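Local structure of putative Lipoprotein (Clostridium perfringens, 5J7R) at the interface of chains A and B. The protein is a putative lipoprotein with a sporulation and spore germination (GerMN-type) sequence region, whose precise role the structure alone does not show. Residues are numbered along the deposited sequence; one frame, centred on the assembly and turned at random. Chains: chain A/B, Putative Lipoprotein.

Contact 1: the interface of chains A and B. Residues chain A 25, 27, 47, 49, 54; chain B 21-22, 54-55, 58.
Helix 51-65 of chain B packs here against strands 24-32 and 42-50 and the first turn of helix 51-65 of chain A, in an apolar patch beside the two-fold axis of the A-B pair. Within this patch no N or O of one chain lies within bonding distance of the other, so the fit rests on branched side chains and one aromatic ring. A:Ile54 hides the most surface of any residue here, 82 Å². Its CG1 sits in the crowded position between backbone N and carbonyl carbon (chi1 72°), which leaves CG2 anti to the carbonyl carbon and directed over one face of the B:Tyr58 ring. A:Ile54 CG2 stands 3.7 Å from the centroid of the B:Tyr58 ring, displaced toward the rim near CD1, a CH-pi contact. The other branch crosses B:Ile54 obliquely and ends with A:Ile54 CD1 3.8 Å from B:Leu55 CA, against the helix backbone. B:Tyr58, with CG anti to the backbone N (chi1 -175°), also meets A:Ile47, whose CD1 lies 3.7 Å from CE2 of the ring. B:Leu55, likewise anti (chi1 -179°), splits its methyls: CD1 crosses A:Val49 obliquely, 3.5 Å from CG1, while CD2 turns to A:Ile25. A:Ile25 CD1 meets B:Leu21 CD2 tip to tip at 3.7 Å and touches B:Ile22 CD1 as well. The patch gives an apolar centre to a pairing that may be a physiological dimer.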
loop_
_atom_site.group_PDB
_atom_site.type_symbol
_atom_site.label_atom_id
_atom_site.label_comp_id
_atom_site.label_asym_id
_atom_site.label_seq_id
_atom_site.Cartn_x
_atom_site.Cartn_y
_atom_site.Cartn_z
ATOM N N ILE A 25 0.146 2.805 7.768
ATOM C CA ILE A 25 1.539 3.257 7.660
ATOM C C ILE A 25 1.589 4.626 8.342
ATOM O O ILE A 25 0.971 5.576 7.891
ATOM C CB ILE A 25 2.070 3.365 6.215
ATOM C CG1 ILE A 25 1.731 2.091 5.427
ATOM C CG2 ILE A 25 3.567 3.693 6.229
ATOM C CD1 ILE A 25 2.145 2.118 3.975
ATOM N N LEU A 27 3.289 7.882 9.058
ATOM C CA LEU A 27 4.304 8.734 8.450
ATOM C C LEU A 27 4.113 10.199 8.792
ATOM O O LEU A 27 3.194 10.582 9.505
ATOM C CB LEU A 27 4.147 8.681 6.926
ATOM C CG LEU A 27 4.257 7.337 6.233
ATOM C CD1 LEU A 27 3.918 7.439 4.749
ATOM C CD2 LEU A 27 5.651 6.762 6.420
ATOM N N ILE A 47 0.628 11.691 9.580
ATOM C CA ILE A 47 -0.435 11.176 8.709
ATOM C C ILE A 47 -0.451 9.649 8.829
ATOM O O ILE A 47 0.567 9.008 8.664
ATOM C CB ILE A 47 -0.289 11.704 7.248
ATOM C CG1 ILE A 47 -1.467 11.271 6.356
ATOM C CG2 ILE A 47 1.042 11.307 6.610
ATOM C CD1 ILE A 47 -1.606 12.099 5.095
ATOM N N VAL A 49 -1.532 6.722 7.131
ATOM C CA VAL A 49 -2.015 6.306 5.839
ATOM C C VAL A 49 -2.574 4.926 6.006
ATOM O O VAL A 49 -1.857 4.024 6.372
ATOM C CB VAL A 49 -0.867 6.205 4.821
ATOM C CG1 VAL A 49 -1.380 5.728 3.474
ATOM C CG2 VAL A 49 -0.154 7.537 4.676
ATOM N N ILE A 54 -6.299 3.565 0.728
ATOM C CA ILE A 54 -5.664 4.161 -0.462
ATOM C C ILE A 54 -5.747 3.215 -1.656
ATOM O O ILE A 54 -5.922 3.682 -2.754
ATOM C CB ILE A 54 -4.264 4.812 -0.322
ATOM C CG1 ILE A 54 -3.147 3.806 -0.125
ATOM C CG2 ILE A 54 -4.322 5.868 0.755
ATOM C CD1 ILE A 54 -1.780 4.453 -0.216
ATOM N N LEU B 21 8.489 -0.192 0.026
ATOM C CA LEU B 21 7.622 -0.126 1.184
ATOM C C LEU B 21 6.408 -1.063 1.085
ATOM O O LEU B 21 6.184 -1.873 1.988
ATOM C CB LEU B 21 7.225 1.328 1.413
ATOM C CG LEU B 21 6.772 1.712 2.803
ATOM C CD1 LEU B 21 6.499 3.204 2.800
ATOM C CD2 LEU B 21 5.575 0.927 3.295
ATOM N N ILE B 22 5.635 -0.937 0.004
ATOM C CA ILE B 22 4.455 -1.791 -0.226
ATOM C C ILE B 22 4.661 -2.778 -1.396
ATOM O O ILE B 22 4.190 -3.896 -1.343
ATOM C CB ILE B 22 3.185 -0.964 -0.530
ATOM C CG1 ILE B 22 2.991 0.138 0.528
ATOM C CG2 ILE B 22 1.973 -1.892 -0.613
ATOM C CD1 ILE B 22 1.880 1.122 0.214
ATOM N N ILE B 54 1.265 4.609 -5.484
ATOM C CA ILE B 54 -0.013 5.058 -4.902
ATOM C C ILE B 54 0.213 5.771 -3.572
ATOM O O ILE B 54 -0.482 6.717 -3.296
ATOM C CB ILE B 54 -1.204 4.066 -4.843
ATOM C CG1 ILE B 54 -1.024 2.966 -3.816
ATOM C CG2 ILE B 54 -1.479 3.551 -6.236
ATOM C CD1 ILE B 54 -2.289 2.154 -3.629
ATOM N N LEU B 55 1.177 5.314 -2.770
ATOM C CA LEU B 55 1.484 5.957 -1.487
ATOM C C LEU B 55 2.075 7.344 -1.728
ATOM O O LEU B 55 1.637 8.325 -1.121
ATOM C CB LEU B 55 2.459 5.119 -0.671
ATOM C CG LEU B 55 2.844 5.662 0.707
ATOM C CD1 LEU B 55 1.622 5.832 1.599
ATOM C CD2 LEU B 55 3.840 4.722 1.351
ATOM N N TYR B 58 -0.505 9.716 -2.833
ATOM C CA TYR B 58 -1.341 10.119 -1.720
ATOM C C TYR B 58 -0.638 11.213 -0.893
ATOM O O TYR B 58 -1.257 12.216 -0.537
ATOM C CB TYR B 58 -1.651 8.909 -0.836
ATOM C CG TYR B 58 -2.599 9.197 0.283
ATOM C CD1 TYR B 58 -3.975 9.116 0.088
ATOM C CD2 TYR B 58 -2.129 9.556 1.537
ATOM C CE1 TYR B 58 -4.863 9.374 1.112
ATOM C CE2 TYR B 58 -3.017 9.831 2.574
ATOM C CZ TYR B 58 -4.374 9.735 2.356
ATOM O OH TYR B 58 -5.255 9.992 3.364
#

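Contact 2: the interface of chains A and B. Residues chain A 27-31, 47; chain B 59, 62-63, 119-120, 123.
Strand 24-32 of chain A lies across helices 51-65 and 107-121 of chain B; A:Leu27, A:Leu29 and A:Phe31 face mainly helix 51-65, while A:Ser28 and A:Tyr30 face B:Gln123 and the end of helix 107-121, with hydrogen bonds made at A:Ser28 and A:Tyr30. B:Gln123, just after helix 107-121, reads the strand backbone. From CB its CG runs anti to the carbonyl carbon (chi1 -83°), the chain continues extended, and CD brings the amide alongside A:Ser28. B:Gln123 OE1 accepts the A:Ser28 backbone N-H on an in-plane lone pair, 2.9 Å from N. The same oxygen takes a second bond from the hydroxyl OG of A:Ser28, which approaches from above the carbonyl plane. B:Gln123 NE2 donates to A:Ser28 O at 2.7 Å, bent to 135° at the hydrogen and with that oxygen tilted from the amide plane. B:Gln123 NE2 also donates to B:Thr120 O in its own chain at 3.0 Å, a second-shell bond that helps fix the amide's rotation. Two residues along, A:Tyr30 N gives a straighter bond (164° at the hydrogen) to the hydroxyl OG1 of B:Thr120 at 3.1 Å. B:Thr120 OG1 also lies in plane at the edge of the A:Tyr30 ring, and B:Ala119 CB covers one face, 3.6 Å from the A:Tyr30 centroid, a CH-pi contact. Toward helix 51-65, A:Leu29 sends CD1 to B:Ala62 CB at 3.6 Å and wedges CD2 among B:Thr120 CG2, B:Leu59 and B:Leu63. A:Phe31 turns its edge to the carbonyl oxygens of B:Ala62 and B:Leu63. The strand thus reaches from its own chain over the paired helices of the partner.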
loop_
_atom_site.group_PDB
_atom_site.type_symbol
_atom_site.label_atom_id
_atom_site.label_comp_id
_atom_site.label_asym_id
_atom_site.label_seq_id
_atom_site.Cartn_x
_atom_site.Cartn_y
_atom_site.Cartn_z
ATOM N N LEU A 27 3.289 7.882 9.058
ATOM C CA LEU A 27 4.304 8.734 8.450
ATOM C C LEU A 27 4.113 10.199 8.792
ATOM O O LEU A 27 3.194 10.582 9.505
ATOM C CB LEU A 27 4.147 8.681 6.926
ATOM C CG LEU A 27 4.257 7.337 6.233
ATOM C CD1 LEU A 27 3.918 7.439 4.749
ATOM C CD2 LEU A 27 5.651 6.762 6.420
ATOM N N SER A 28 4.969 11.019 8.198
ATOM C CA SER A 28 4.905 12.466 8.357
ATOM C C SER A 28 4.837 13.263 7.057
ATOM O O SER A 28 5.329 12.845 6.002
ATOM C CB SER A 28 6.051 13.000 9.270
ATOM O OG SER A 28 7.064 12.021 9.447
ATOM N N LEU A 29 4.147 14.390 7.172
ATOM C CA LEU A 29 4.027 15.355 6.107
ATOM C C LEU A 29 4.829 16.536 6.603
ATOM O O LEU A 29 4.636 16.978 7.740
ATOM C CB LEU A 29 2.588 15.787 5.878
ATOM C CG LEU A 29 1.641 14.729 5.360
ATOM C CD1 LEU A 29 0.246 15.326 5.315
ATOM C CD2 LEU A 29 2.065 14.224 3.980
ATOM N N TYR A 30 5.739 17.025 5.769
ATOM C CA TYR A 30 6.577 18.154 6.131
ATOM C C TYR A 30 6.080 19.422 5.494
ATOM O O TYR A 30 6.105 19.556 4.276
ATOM C CB TYR A 30 8.020 17.904 5.721
ATOM C CG TYR A 30 8.668 16.796 6.492
ATOM C CD1 TYR A 30 8.545 15.492 6.084
ATOM C CD2 TYR A 30 9.419 17.062 7.643
ATOM C CE1 TYR A 30 9.139 14.464 6.785
ATOM C CE2 TYR A 30 10.030 16.040 8.352
ATOM C CZ TYR A 30 9.885 14.738 7.914
ATOM O OH TYR A 30 10.460 13.697 8.594
ATOM N N PHE A 31 5.611 20.340 6.332
ATOM C CA PHE A 31 5.115 21.637 5.885
ATOM C C PHE A 31 6.073 22.746 6.293
ATOM O O PHE A 31 7.100 22.492 6.927
ATOM C CB PHE A 31 3.710 21.895 6.422
ATOM C CG PHE A 31 2.682 20.987 5.836
ATOM C CD1 PHE A 31 2.179 21.229 4.561
ATOM C CD2 PHE A 31 2.192 19.903 6.551
ATOM C CE1 PHE A 31 1.227 20.393 4.008
ATOM C CE2 PHE A 31 1.232 19.072 6.006
ATOM C CZ PHE A 31 0.749 19.317 4.736
ATOM N N ILE A 47 0.628 11.691 9.580
ATOM C CA ILE A 47 -0.435 11.176 8.709
ATOM C C ILE A 47 -0.451 9.649 8.829
ATOM O O ILE A 47 0.567 9.008 8.664
ATOM C CB ILE A 47 -0.289 11.704 7.248
ATOM C CG1 ILE A 47 -1.467 11.271 6.356
ATOM C CG2 ILE A 47 1.042 11.307 6.610
ATOM C CD1 ILE A 47 -1.606 12.099 5.095
ATOM N N LEU B 59 0.649 11.004 -0.603
ATOM C CA LEU B 59 1.465 11.975 0.139
ATOM C C LEU B 59 1.512 13.333 -0.548
ATOM O O LEU B 59 1.317 14.355 0.115
ATOM C CB LEU B 59 2.893 11.454 0.367
ATOM C CG LEU B 59 3.036 10.232 1.282
ATOM C CD1 LEU B 59 4.474 9.732 1.300
ATOM C CD2 LEU B 59 2.567 10.567 2.682
ATOM N N ALA B 62 -1.668 14.980 -0.181
ATOM C CA ALA B 62 -1.804 15.452 1.190
ATOM C C ALA B 62 -1.065 16.777 1.417
ATOM O O ALA B 62 -1.552 17.630 2.148
ATOM C CB ALA B 62 -1.339 14.394 2.177
ATOM N N LEU B 63 0.090 16.941 0.786
ATOM C CA LEU B 63 0.858 18.195 0.892
ATOM C C LEU B 63 0.094 19.346 0.241
ATOM O O LEU B 63 0.068 20.442 0.770
ATOM C CB LEU B 63 2.256 18.065 0.250
ATOM C CG LEU B 63 3.253 17.129 0.906
ATOM C CD1 LEU B 63 4.520 17.033 0.077
ATOM C CD2 LEU B 63 3.589 17.580 2.320
ATOM N N ALA B 119 11.576 15.777 1.905
ATOM C CA ALA B 119 11.492 15.123 3.204
ATOM C C ALA B 119 10.272 14.207 3.265
ATOM O O ALA B 119 10.329 13.139 3.865
ATOM C CB ALA B 119 11.435 16.148 4.315
ATOM N N THR B 120 9.180 14.632 2.639
ATOM C CA THR B 120 7.952 13.842 2.649
ATOM C C THR B 120 8.072 12.613 1.752
ATOM O O THR B 120 7.810 11.499 2.195
ATOM C CB THR B 120 6.755 14.682 2.201
ATOM O OG1 THR B 120 6.647 15.841 3.043
ATOM C CG2 THR B 120 5.458 13.872 2.267
ATOM N N GLN B 123 10.595 9.465 2.342
ATOM C CA GLN B 123 10.203 8.522 3.388
ATOM C C GLN B 123 10.000 7.165 2.715
ATOM O O GLN B 123 10.116 6.133 3.356
ATOM C CB GLN B 123 8.910 8.947 4.097
ATOM C CG GLN B 123 9.087 9.962 5.209
ATOM C CD GLN B 123 7.769 10.463 5.819
ATOM O OE1 GLN B 123 7.618 10.500 7.046
ATOM N NE2 GLN B 123 6.821 10.849 4.983
#

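Contacts 1 and 2 lie side by side along one surface, the centres of their C-alpha atoms about 10 Å apart. A:Leu27 and A:Ile47 belong to both, and strands 24-32 and 42-50 of chain A and helix 51-65 of chain B run through each. Contact 1, nearer the two-fold axis, has no polar bond between the chains; contact 2, farther out, adds directional bonds that would set the strand's register on the partner. Symmetry repeats both with the chains exchanged, so each chain lends its strands and receives those of the other. Such reciprocal packing suggests a dimer within the four-chain assembly, though the crystal alone does not prove it.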